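Local coordinates for protein putative methylthioribose-1-phosphate isomerase (Pyrococcus horikoshii OT3, PDB 6A34) that probably interconverts methylthioribose-1-phosphate and methylthioribulose-1-phosphate, an isomerase step of the methionine salvage pathway, at residues F232-G237 with A265-E270; T332-D337 with P343-N348; E83-G88 with E127-I132; P14-Y19 with A169-T174. One frame throughout, in Å; residues are numbered along the deposited sequence.

Contact 1 (F232-G237 with A265-E270); sequences FVMQQG and AVLARE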
loop_
_atom_site.group_PDB
_atom_site.type_symbol
_atom_site.label_atom_id
_atom_site.label_comp_id
_atom_site.label_asym_id
_atom_site.label_seq_id
_atom_site.Cartn_x
_atom_site.Cartn_y
_atom_site.Cartn_z
ATOM N N PHE A 232 -7.235 -4.863 8.364
ATOM C CA PHE A 232 -7.896 -6.138 8.325
ATOM C C PHE A 232 -7.315 -7.060 9.402
ATOM O O PHE A 232 -8.031 -7.654 10.211
ATOM C CB PHE A 232 -7.762 -6.769 6.938
ATOM C CG PHE A 232 -8.451 -8.107 6.856
ATOM C CD1 PHE A 232 -9.820 -8.181 6.660
ATOM C CD2 PHE A 232 -7.736 -9.285 7.050
ATOM C CE1 PHE A 232 -10.458 -9.408 6.583
ATOM C CE2 PHE A 232 -8.379 -10.515 7.015
ATOM C CZ PHE A 232 -9.736 -10.571 6.758
ATOM N N VAL A 233 -5.994 -7.158 9.458
ATOM C CA VAL A 233 -5.429 -8.059 10.421
ATOM C C VAL A 233 -5.710 -7.560 11.840
ATOM O O VAL A 233 -5.797 -8.390 12.748
ATOM C CB VAL A 233 -3.949 -8.379 10.168
ATOM C CG1 VAL A 233 -3.778 -8.949 8.775
ATOM C CG2 VAL A 233 -3.019 -7.211 10.383
ATOM N N MET A 234 -5.850 -6.242 12.018
ATOM C CA MET A 234 -6.207 -5.676 13.331
ATOM C C MET A 234 -7.652 -6.064 13.656
ATOM O O MET A 234 -7.919 -6.545 14.762
ATOM C CB MET A 234 -6.095 -4.142 13.371
ATOM C CG MET A 234 -4.660 -3.609 13.304
ATOM S SD MET A 234 -4.614 -1.819 13.571
ATOM C CE MET A 234 -3.331 -1.319 12.421
ATOM N N GLN A 235 -8.542 -5.848 12.674
ATOM C CA GLN A 235 -9.963 -6.148 12.787
ATOM C C GLN A 235 -10.190 -7.622 13.127
ATOM O O GLN A 235 -11.079 -7.932 13.855
ATOM C CB GLN A 235 -10.676 -5.861 11.461
ATOM C CG GLN A 235 -12.203 -5.956 11.505
ATOM C CD GLN A 235 -12.746 -6.114 10.097
ATOM O OE1 GLN A 235 -12.213 -6.873 9.291
ATOM N NE2 GLN A 235 -13.762 -5.344 9.750
ATOM N N GLN A 236 -9.389 -8.527 12.558
ATOM C CA GLN A 236 -9.638 -9.954 12.760
ATOM C C GLN A 236 -9.065 -10.407 14.091
ATOM O O GLN A 236 -9.182 -11.570 14.382
ATOM C CB GLN A 236 -9.025 -10.824 11.666
ATOM C CG GLN A 236 -9.613 -10.562 10.294
ATOM C CD GLN A 236 -11.082 -10.872 10.308
ATOM O OE1 GLN A 236 -11.904 -9.982 10.062
ATOM N NE2 GLN A 236 -11.410 -12.121 10.632
ATOM N N GLY A 237 -8.461 -9.513 14.886
ATOM C CA GLY A 237 -7.927 -9.925 16.233
ATOM C C GLY A 237 -6.498 -10.476 16.138
ATOM O O GLY A 237 -5.964 -11.020 17.114
ATOM N N ALA A 265 -1.877 4.407 13.462
ATOM C CA ALA A 265 -2.247 5.027 14.765
ATOM C C ALA A 265 -3.784 5.076 14.883
ATOM O O ALA A 265 -4.345 4.695 15.910
ATOM C CB ALA A 265 -1.628 6.408 14.885
ATOM N N VAL A 266 -4.462 5.479 13.804
ATOM C CA VAL A 266 -5.916 5.633 13.834
ATOM C C VAL A 266 -6.540 4.244 13.879
ATOM O O VAL A 266 -7.350 3.984 14.735
ATOM C CB VAL A 266 -6.442 6.479 12.661
ATOM C CG1 VAL A 266 -7.968 6.436 12.539
ATOM C CG2 VAL A 266 -5.976 7.915 12.806
ATOM N N LEU A 267 -6.039 3.305 13.082
ATOM C CA LEU A 267 -6.612 1.930 13.191
ATOM C C LEU A 267 -6.320 1.259 14.518
ATOM O O LEU A 267 -7.197 0.558 15.027
ATOM C CB LEU A 267 -6.115 1.075 12.050
ATOM C CG LEU A 267 -6.608 1.549 10.693
ATOM C CD1 LEU A 267 -5.609 1.036 9.672
ATOM C CD2 LEU A 267 -8.011 1.032 10.443
ATOM N N ALA A 268 -5.136 1.472 15.088
ATOM C CA ALA A 268 -4.833 0.849 16.396
ATOM C C ALA A 268 -5.873 1.271 17.432
ATOM O O ALA A 268 -6.421 0.456 18.196
ATOM C CB ALA A 268 -3.454 1.217 16.862
ATOM N N ARG A 269 -6.144 2.566 17.433
ATOM C CA ARG A 269 -7.048 3.196 18.376
ATOM C C ARG A 269 -8.454 2.610 18.213
ATOM O O ARG A 269 -9.092 2.266 19.197
ATOM C CB ARG A 269 -7.022 4.712 18.156
ATOM C CG ARG A 269 -7.657 5.514 19.284
ATOM C CD ARG A 269 -8.828 6.341 18.804
ATOM N NE ARG A 269 -8.521 7.766 18.691
ATOM C CZ ARG A 269 -9.202 8.606 17.912
ATOM N NH1 ARG A 269 -9.113 9.921 18.075
ATOM N NH2 ARG A 269 -9.959 8.114 16.952
ATOM N N GLU A 270 -8.928 2.491 16.971
ATOM C CA GLU A 270 -10.233 1.894 16.714
ATOM C C GLU A 270 -10.352 0.486 17.346
ATOM O O GLU A 270 -11.463 0.062 17.778
ATOM C CB GLU A 270 -10.471 1.825 15.206
ATOM C CG GLU A 270 -11.781 1.168 14.814
ATOM C CD GLU A 270 -12.990 1.864 15.405
ATOM O OE1 GLU A 270 -13.089 3.118 15.256
ATOM O OE2 GLU A 270 -13.804 1.155 16.035
#

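Contact 2 (T332-D337 with P343-N348); sequences TGIITD and PPFKRN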
loop_
_atom_site.group_PDB
_atom_site.type_symbol
_atom_site.label_atom_id
_atom_site.label_comp_id
_atom_site.label_asym_id
_atom_site.label_seq_id
_atom_site.Cartn_x
_atom_site.Cartn_y
_atom_site.Cartn_z
ATOM N N THR A 332 0.400 5.069 23.091
ATOM C CA THR A 332 0.328 4.450 24.397
ATOM C C THR A 332 1.583 4.841 25.195
ATOM O O THR A 332 1.518 5.061 26.361
ATOM C CB THR A 332 0.164 2.935 24.264
ATOM O OG1 THR A 332 -0.963 2.658 23.433
ATOM C CG2 THR A 332 0.001 2.268 25.610
ATOM N N GLY A 333 2.739 4.844 24.543
ATOM C CA GLY A 333 3.992 5.261 25.143
ATOM C C GLY A 333 5.076 5.473 24.106
ATOM O O GLY A 333 4.918 5.103 22.931
ATOM N N ILE A 334 6.173 6.090 24.539
ATOM C CA ILE A 334 7.321 6.299 23.688
ATOM C C ILE A 334 8.518 5.574 24.321
ATOM O O ILE A 334 8.974 5.941 25.403
ATOM C CB ILE A 334 7.634 7.792 23.478
ATOM C CG1 ILE A 334 6.479 8.541 22.821
ATOM C CG2 ILE A 334 8.922 7.930 22.696
ATOM C CD1 ILE A 334 6.718 10.029 22.639
ATOM N N ILE A 335 9.030 4.573 23.610
ATOM C CA ILE A 335 10.127 3.777 24.077
ATOM C C ILE A 335 11.413 4.477 23.640
ATOM O O ILE A 335 11.616 4.686 22.450
ATOM C CB ILE A 335 10.038 2.337 23.549
ATOM C CG1 ILE A 335 8.687 1.697 23.851
ATOM C CG2 ILE A 335 11.175 1.507 24.122
ATOM C CD1 ILE A 335 8.330 0.563 22.935
ATOM N N THR A 336 12.227 4.886 24.619
ATOM C CA THR A 336 13.507 5.531 24.355
ATOM C C THR A 336 14.638 4.710 24.980
ATOM O O THR A 336 14.410 3.757 25.715
ATOM C CB THR A 336 13.598 6.961 24.896
ATOM O OG1 THR A 336 13.925 6.889 26.280
ATOM C CG2 THR A 336 12.346 7.769 24.653
ATOM N N ASP A 337 15.870 5.123 24.677
ATOM C CA ASP A 337 17.073 4.445 25.176
ATOM C C ASP A 337 17.302 4.826 26.645
ATOM O O ASP A 337 18.246 4.320 27.230
ATOM C CB ASP A 337 18.297 4.801 24.335
ATOM C CG ASP A 337 18.631 6.283 24.372
ATOM O OD1 ASP A 337 17.767 7.102 23.963
ATOM O OD2 ASP A 337 19.752 6.608 24.816
ATOM N N PRO A 343 2.022 9.101 28.854
ATOM C CA PRO A 343 1.290 10.370 28.850
ATOM C C PRO A 343 1.285 10.928 30.277
ATOM O O PRO A 343 1.318 10.158 31.210
ATOM C CB PRO A 343 -0.126 10.029 28.378
ATOM C CG PRO A 343 -0.064 8.576 27.906
ATOM C CD PRO A 343 1.180 7.955 28.502
ATOM N N PRO A 344 1.276 12.250 30.466
ATOM C CA PRO A 344 1.227 13.269 29.425
ATOM C C PRO A 344 2.643 13.498 28.892
ATOM O O PRO A 344 3.573 13.660 29.688
ATOM C CB PRO A 344 0.642 14.511 30.110
ATOM C CG PRO A 344 0.917 14.271 31.589
ATOM C CD PRO A 344 0.895 12.768 31.782
ATOM N N PHE A 345 2.799 13.443 27.562
ATOM C CA PHE A 345 4.118 13.359 26.945
ATOM C C PHE A 345 4.897 14.661 27.125
ATOM O O PHE A 345 6.106 14.611 27.338
ATOM C CB PHE A 345 4.041 12.957 25.469
ATOM C CG PHE A 345 3.502 11.565 25.283
ATOM C CD1 PHE A 345 4.196 10.478 25.760
ATOM C CD2 PHE A 345 2.257 11.360 24.725
ATOM C CE1 PHE A 345 3.667 9.210 25.653
ATOM C CE2 PHE A 345 1.731 10.092 24.611
ATOM C CZ PHE A 345 2.437 9.020 25.078
ATOM N N LYS A 346 4.216 15.799 26.996
ATOM C CA LYS A 346 4.864 17.113 27.081
ATOM C C LYS A 346 5.710 17.173 28.367
ATOM O O LYS A 346 6.941 17.349 28.313
ATOM C CB LYS A 346 3.789 18.200 26.999
ATOM C CG LYS A 346 4.296 19.630 26.942
ATOM C CD LYS A 346 3.185 20.637 26.621
ATOM C CE LYS A 346 3.650 22.085 26.607
ATOM N NZ LYS A 346 4.893 22.266 25.814
ATOM N N ARG A 347 5.036 16.945 29.499
ATOM C CA ARG A 347 5.603 17.001 30.828
ATOM C C ARG A 347 6.672 15.925 31.006
ATOM O O ARG A 347 7.730 16.213 31.528
ATOM C CB ARG A 347 4.480 16.793 31.849
ATOM C CG ARG A 347 4.925 16.759 33.303
ATOM C CD ARG A 347 3.739 16.784 34.253
ATOM N NE ARG A 347 3.383 15.445 34.676
ATOM C CZ ARG A 347 2.138 15.015 34.882
ATOM N NH1 ARG A 347 1.104 15.844 34.780
ATOM N NH2 ARG A 347 1.944 13.725 35.124
ATOM N N ASN A 348 6.369 14.681 30.604
ATOM C CA ASN A 348 7.281 13.568 30.871
ATOM C C ASN A 348 8.490 13.620 29.944
ATOM O O ASN A 348 9.545 13.146 30.357
ATOM C CB ASN A 348 6.598 12.202 30.878
ATOM C CG ASN A 348 5.718 12.056 32.100
ATOM O OD1 ASN A 348 6.107 12.502 33.173
ATOM N ND2 ASN A 348 4.519 11.517 31.939
#

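Contact 3 (E83-G88 with E127-I132); sequences EEFLDG and EIKRLI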
loop_
_atom_site.group_PDB
_atom_site.type_symbol
_atom_site.label_atom_id
_atom_site.label_comp_id
_atom_site.label_asym_id
_atom_site.label_seq_id
_atom_site.Cartn_x
_atom_site.Cartn_y
_atom_site.Cartn_z
ATOM N N GLU A 83 50.452 20.187 9.727
ATOM C CA GLU A 83 49.769 21.159 8.848
ATOM C C GLU A 83 49.153 20.423 7.649
ATOM O O GLU A 83 47.969 20.541 7.402
ATOM C CB GLU A 83 50.706 22.284 8.380
ATOM C CG GLU A 83 49.997 23.406 7.621
ATOM C CD GLU A 83 50.831 24.637 7.253
ATOM O OE1 GLU A 83 50.520 25.740 7.767
ATOM O OE2 GLU A 83 51.778 24.508 6.434
ATOM N N GLU A 84 49.963 19.665 6.899
ATOM C CA GLU A 84 49.454 18.832 5.780
ATOM C C GLU A 84 48.282 17.949 6.239
ATOM O O GLU A 84 47.332 17.764 5.487
ATOM C CB GLU A 84 50.512 17.872 5.237
ATOM C CG GLU A 84 51.478 18.487 4.253
ATOM C CD GLU A 84 52.585 17.543 3.812
ATOM O OE1 GLU A 84 53.664 18.058 3.489
ATOM O OE2 GLU A 84 52.368 16.297 3.805
ATOM N N PHE A 85 48.371 17.395 7.460
ATOM C CA PHE A 85 47.439 16.390 7.881
ATOM C C PHE A 85 46.075 17.045 8.108
ATOM O O PHE A 85 45.064 16.521 7.655
ATOM C CB PHE A 85 47.908 15.653 9.138
ATOM C CG PHE A 85 46.855 14.715 9.662
ATOM C CD1 PHE A 85 46.647 13.488 9.057
ATOM C CD2 PHE A 85 45.995 15.107 10.673
ATOM C CE1 PHE A 85 45.656 12.635 9.516
ATOM C CE2 PHE A 85 45.001 14.259 11.122
ATOM C CZ PHE A 85 44.829 13.025 10.545
ATOM N N LEU A 86 46.097 18.174 8.827
ATOM C CA LEU A 86 44.925 18.949 9.136
ATOM C C LEU A 86 44.294 19.508 7.856
ATOM O O LEU A 86 43.082 19.535 7.769
ATOM C CB LEU A 86 45.280 20.073 10.111
ATOM C CG LEU A 86 45.594 19.612 11.531
ATOM C CD1 LEU A 86 45.882 20.806 12.452
ATOM C CD2 LEU A 86 44.465 18.734 12.071
ATOM N N ASP A 87 45.108 19.947 6.893
ATOM C CA ASP A 87 44.594 20.421 5.607
ATOM C C ASP A 87 43.828 19.274 4.956
ATOM O O ASP A 87 42.707 19.466 4.527
ATOM C CB ASP A 87 45.676 20.962 4.658
ATOM C CG ASP A 87 46.276 22.307 5.079
ATOM O OD1 ASP A 87 45.848 22.858 6.134
ATOM O OD2 ASP A 87 47.194 22.789 4.365
ATOM N N GLY A 88 44.459 18.094 4.902
ATOM C CA GLY A 88 43.842 16.885 4.335
ATOM C C GLY A 88 42.579 16.498 5.085
ATOM O O GLY A 88 41.586 16.108 4.480
ATOM N N GLU A 127 48.521 11.581 18.396
ATOM C CA GLU A 127 47.460 11.671 19.389
ATOM C C GLU A 127 46.181 12.200 18.723
ATOM O O GLU A 127 45.103 11.803 19.113
ATOM C CB GLU A 127 47.887 12.544 20.571
ATOM C CG GLU A 127 46.781 12.921 21.552
ATOM C CD GLU A 127 46.085 11.832 22.358
ATOM O OE1 GLU A 127 46.529 10.699 22.334
ATOM O OE2 GLU A 127 45.092 12.140 23.030
ATOM N N ILE A 128 46.307 13.100 17.748
ATOM C CA ILE A 128 45.153 13.583 16.973
ATOM C C ILE A 128 44.548 12.413 16.182
ATOM O O ILE A 128 43.340 12.169 16.224
ATOM C CB ILE A 128 45.544 14.749 16.049
ATOM C CG1 ILE A 128 45.988 15.980 16.841
ATOM C CG2 ILE A 128 44.415 15.076 15.078
ATOM C CD1 ILE A 128 46.700 17.021 15.996
ATOM N N LYS A 129 45.408 11.703 15.451
ATOM C CA LYS A 129 45.026 10.470 14.776
ATOM C C LYS A 129 44.292 9.542 15.749
ATOM O O LYS A 129 43.196 9.051 15.425
ATOM C CB LYS A 129 46.247 9.780 14.163
ATOM C CG LYS A 129 46.888 10.540 13.004
ATOM C CD LYS A 129 47.928 9.739 12.224
ATOM C CE LYS A 129 48.400 10.454 10.967
ATOM N NZ LYS A 129 49.697 9.951 10.452
ATOM N N ARG A 130 44.898 9.285 16.914
ATOM C CA ARG A 130 44.329 8.326 17.855
ATOM C C ARG A 130 42.906 8.758 18.234
ATOM O O ARG A 130 42.015 7.927 18.342
ATOM C CB ARG A 130 45.150 8.205 19.145
ATOM C CG ARG A 130 44.776 7.010 20.018
ATOM C CD ARG A 130 45.443 6.987 21.391
ATOM N NE ARG A 130 45.051 8.130 22.196
ATOM C CZ ARG A 130 43.862 8.290 22.779
ATOM N NH1 ARG A 130 42.974 7.305 22.766
ATOM N NH2 ARG A 130 43.574 9.438 23.374
ATOM N N LEU A 131 42.747 10.060 18.476
ATOM C CA LEU A 131 41.530 10.656 18.946
ATOM C C LEU A 131 40.416 10.529 17.889
ATOM O O LEU A 131 39.282 10.195 18.234
ATOM C CB LEU A 131 41.794 12.121 19.280
ATOM C CG LEU A 131 42.423 12.372 20.646
ATOM C CD1 LEU A 131 42.908 13.806 20.736
ATOM C CD2 LEU A 131 41.461 12.049 21.771
ATOM N N ILE A 132 40.754 10.807 16.629
ATOM C CA ILE A 132 39.805 10.734 15.542
ATOM C C ILE A 132 39.240 9.321 15.453
ATOM O O ILE A 132 38.047 9.155 15.315
ATOM C CB ILE A 132 40.466 11.107 14.207
ATOM C CG1 ILE A 132 40.785 12.597 14.131
ATOM C CG2 ILE A 132 39.611 10.644 13.033
ATOM C CD1 ILE A 132 41.734 12.933 13.012
#

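Contact 4 (P14-Y19 with A169-T174); sequences PRTVEY and AGSLAT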
loop_
_atom_site.group_PDB
_atom_site.type_symbol
_atom_site.label_atom_id
_atom_site.label_comp_id
_atom_site.label_asym_id
_atom_site.label_seq_id
_atom_site.Cartn_x
_atom_site.Cartn_y
_atom_site.Cartn_z
ATOM N N PRO A 14 26.156 -8.942 10.730
ATOM C CA PRO A 14 27.222 -8.012 11.092
ATOM C C PRO A 14 26.640 -6.604 11.238
ATOM O O PRO A 14 25.496 -6.350 10.815
ATOM C CB PRO A 14 28.138 -8.001 9.862
ATOM C CG PRO A 14 27.156 -8.223 8.729
ATOM C CD PRO A 14 26.144 -9.211 9.285
ATOM N N ARG A 15 27.437 -5.706 11.821
ATOM C CA ARG A 15 27.113 -4.314 11.860
ATOM C C ARG A 15 26.867 -3.840 10.420
ATOM O O ARG A 15 27.447 -4.353 9.473
ATOM C CB ARG A 15 28.191 -3.541 12.624
ATOM C CG ARG A 15 27.922 -3.489 14.118
ATOM C CD ARG A 15 29.046 -3.493 15.125
ATOM N NE ARG A 15 29.299 -2.142 15.546
ATOM C CZ ARG A 15 29.684 -1.690 16.743
ATOM N NH1 ARG A 15 30.234 -0.499 16.766
ATOM N NH2 ARG A 15 29.496 -2.327 17.882
ATOM N N THR A 16 25.923 -2.911 10.297
ATOM C CA THR A 16 25.529 -2.270 9.048
ATOM C C THR A 16 26.730 -1.547 8.436
ATOM O O THR A 16 26.864 -1.483 7.232
ATOM C CB THR A 16 24.377 -1.285 9.304
ATOM O OG1 THR A 16 23.272 -2.047 9.794
ATOM C CG2 THR A 16 23.991 -0.480 8.087
ATOM N N VAL A 17 27.552 -0.977 9.312
ATOM C CA VAL A 17 28.788 -0.293 9.003
ATOM C C VAL A 17 29.778 -0.684 10.105
ATOM O O VAL A 17 29.411 -0.586 11.307
ATOM C CB VAL A 17 28.622 1.242 8.977
ATOM C CG1 VAL A 17 29.891 1.943 8.525
ATOM C CG2 VAL A 17 27.462 1.691 8.116
ATOM N N GLU A 18 31.009 -1.041 9.696
ATOM C CA GLU A 18 32.118 -1.490 10.588
ATOM C C GLU A 18 33.436 -0.854 10.084
ATOM O O GLU A 18 33.599 -0.562 8.872
ATOM C CB GLU A 18 32.207 -3.021 10.557
ATOM C CG GLU A 18 32.349 -3.723 11.898
ATOM C CD GLU A 18 32.041 -5.214 11.756
ATOM O OE1 GLU A 18 32.617 -5.822 10.823
ATOM O OE2 GLU A 18 31.161 -5.758 12.504
ATOM N N TYR A 19 34.373 -0.611 11.008
ATOM C CA TYR A 19 35.725 -0.151 10.642
ATOM C C TYR A 19 36.758 -1.115 11.226
ATOM O O TYR A 19 36.758 -1.348 12.428
ATOM C CB TYR A 19 35.984 1.275 11.118
ATOM C CG TYR A 19 37.312 1.838 10.691
ATOM C CD1 TYR A 19 37.557 2.140 9.363
ATOM C CD2 TYR A 19 38.319 2.087 11.609
ATOM C CE1 TYR A 19 38.775 2.640 8.949
ATOM C CE2 TYR A 19 39.536 2.627 11.217
ATOM C CZ TYR A 19 39.764 2.899 9.882
ATOM O OH TYR A 19 40.951 3.419 9.474
ATOM N N ALA A 169 13.049 -0.173 10.604
ATOM C CA ALA A 169 13.654 0.394 11.771
ATOM C C ALA A 169 14.418 -0.724 12.476
ATOM O O ALA A 169 14.485 -0.776 13.708
ATOM C CB ALA A 169 12.612 1.014 12.663
ATOM N N GLY A 170 15.020 -1.580 11.640
ATOM C CA GLY A 170 15.811 -2.742 12.039
ATOM C C GLY A 170 17.306 -2.439 12.037
ATOM O O GLY A 170 17.726 -1.278 12.028
ATOM N N SER A 171 18.100 -3.512 12.018
ATOM C CA SER A 171 19.523 -3.451 12.106
ATOM C C SER A 171 20.069 -2.652 10.928
ATOM O O SER A 171 20.935 -1.859 11.093
ATOM C CB SER A 171 20.086 -4.825 12.159
ATOM O OG SER A 171 21.452 -4.807 12.495
ATOM N N LEU A 172 19.459 -2.809 9.752
ATOM C CA LEU A 172 19.919 -2.103 8.550
ATOM C C LEU A 172 19.733 -0.579 8.654
ATOM O O LEU A 172 20.399 0.153 7.937
ATOM C CB LEU A 172 19.154 -2.651 7.349
ATOM C CG LEU A 172 19.354 -4.136 7.074
ATOM C CD1 LEU A 172 18.394 -4.590 5.990
ATOM C CD2 LEU A 172 20.794 -4.424 6.675
ATOM N N ALA A 173 18.812 -0.100 9.502
ATOM C CA ALA A 173 18.539 1.364 9.631
ATOM C C ALA A 173 19.433 2.016 10.705
ATOM O O ALA A 173 19.319 3.213 10.990
ATOM C CB ALA A 173 17.077 1.583 9.974
ATOM N N THR A 174 20.281 1.209 11.338
ATOM C CA THR A 174 21.153 1.632 12.400
ATOM C C THR A 174 22.532 0.990 12.198
ATOM O O THR A 174 22.768 0.271 11.217
ATOM C CB THR A 174 20.543 1.217 13.741
ATOM O OG1 THR A 174 20.543 -0.210 13.820
ATOM C CG2 THR A 174 19.127 1.725 13.893
HETATM O O HOH W 1 23.117 -4.854 10.614
#

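Contact 1 (F232-G237 with A265-E270)
Met-234 and Leu-267 carry this contact, and the one ring nearby, Phe-232, lies to the side, with Gln-236 CG over one face, 3.4 Å above the ring plane and toward its rim, and Tyr-319 of the second subunit packed against Phe-232. The work across the contact is done by the thioether. The extended course of Met-234 (chi2 -173°) carries SD to the neighbouring helix, and the bend at chi3 (-142°) lays CE beside Leu-267 CB. SD rests 3.6 Å from Leu-267 CB, and CE comes within 3.7 Å of that same CB, while SD also lies 3.7 Å from Ala-268 N, against the backbone. The two long side chains cross at about a right angle, the sulfur coming against the base of the leucine and not its branched end. Just beyond, the helix of Met-234 stops in a Schellman motif: Gly-237 takes a positive phi (87°) and its N bonds to Met-234 O at 3.0 Å. On the outer side the second subunit comes close, its Tyr-330 packing on Glu-270. Beneath, Met-234 and Ala-268 both touch Ile-242 of strand 241-244. Two adjacent helices packed side by side on a parallel sheet, each leading into its own strand, are the standard layout of a Rossmann-like alpha/beta domain.

Contact 2 (T332-D337 with P343-N348)
Phe-345 presses its ring against residues 332-334, and all three of them receive it. Ile-334 comes obliquely: its CD1 is 4.0 Å from Phe-345 CD1, and its CG1 is equally near Phe-345 CE1. At the ring edge, close to the ring plane, Gly-333 meets it with its backbone, CA sitting 4.0 Å from Phe-345 CE1, and Thr-332 O lies a little farther off, toward CZ. Alongside, Pro-343 CD packs 3.6 Å from Thr-332 O, while Pro-343 N lies over one face of the Phe-345 ring, toward its rim, so the proline touches both the strand's backbone and the ring.

What sets the ring in place is the turn into the helix. The peptide bond before Pro-344 is cis, Pro-344 is the N-cap residue, and Asn-348 N closes the first turn on Pro-344 O at 3.1 Å. From there Phe-345, with CG anti to its carbonyl carbon (chi1 -65°), reaches back to the strand. Asn-348 ND2 ties the same turn to Trp-342 O. On the strand side, Thr-332 OG1 bonds to Phe-275 N.

Strand 333-336 runs parallel to strand 275-278 on one flank and antiparallel to the edge strand 339-341 on the other. Ile-335 packs on Tyr-153 of helix 125-157, while on the other face of the sheet Ile-334 meets Phe-345 of helix 345-354, whose ring also packs on His-328 and Leu-331.

Contact 3 (E83-G88 with E127-I132)
Phe-85 and Lys-129 mark the nearest approach of two helical segments, 83-88 and 127-132, that run the same way at 25° with their axes 12.2 Å apart. At that spacing the backbones stay well separated, and a large side chain has to bridge them. Phe-85 does so: with CG anti to the backbone N (chi1 173°), its ring points across and enters among three side chains of the facing helix. Ile-132 CD1 meets the ring at its edge, in plane, 4.0 Å from Phe-85 CZ. Ile-128 arrives obliquely, its CG2 4.1 Å from Phe-85 CE2 as the two side chains slide past each other. The extended aliphatic chain of Lys-129 crosses at a slant, with CE 3.8 Å from Phe-85 CE1. Without the ring, as with an alanine here, Ile-128, Ile-132 and the Lys-129 methylenes are likely to lose their common partner, opening a gap between the helices. Helix 59-76 backs the contact: the Tyr-73 ring meets that of Phe-85, Tyr-73 OH is hydrogen-bonded to Phe-85 O, and Ala-74 touches both Phe-85 and Ile-132. From helix 104-119, Val-117 packs on Leu-86 and Ile-132, so four helices come together here in one bundle.

Contact 4 (P14-Y19 with A169-T174)
Thr-16 leans into the short 3-10 segment 171-173, and its side chain makes the contact atom by atom. CB faces Thr-174 O, at a modelled approach that is doubtfully short. One branch, CG2, sits anti to the backbone N and packs 3.4 Å from Thr-174 O, with Leu-172 O somewhat farther off. The other branch, OG1, is placed anti to the carbonyl carbon (chi1 -62°) and has two backbone carbonyls within hydrogen-bonding reach, Ser-171 O at 2.7 Å and Thr-174 O at 2.8 Å. A water completes the group, donating to Thr-16 OG1 at 2.9 Å and to Pro-14 O at 2.8 Å. Ser-171 O additionally receives Thr-174 N, the bond that closes the turn. A valine in place of Thr-16 would probably take the hydroxyl away from both carbonyls, though Ser-171 O would keep the Thr-174 N bond, and cost the water an acceptor. Chemically, the one hydroxyl proton can go to either carbonyl or be shared between them, while OG1 itself accepts from the water; together with the backbone bond of Thr-16 to Val-175, this holds the N-terminal segment against the loop.

How the contacts relate
Contacts 1 and 2 belong to the alpha/beta part of the chain, with centres 22 Å apart and strand 275-278 between them: Phe-275 touches Ala-268 and is hydrogen-bonded to Thr-332. Contact 3 lies on the opposite side of the chain's centre from contact 1, 55 Å away centre to centre, in the helical part. Helix 125-157 joins the regions, carrying contact 3 near its start and touching Thr-174 of contact 4 and Ile-335 of contact 2 farther on. Contact 4 is nearest the predicted substrate site, the side chain of Leu-172 being about 4 Å from that of Arg-57 and 8 Å from that of Gln-206; in contact 2, Ile-334 is about 11 Å from Asn-257 between side chains.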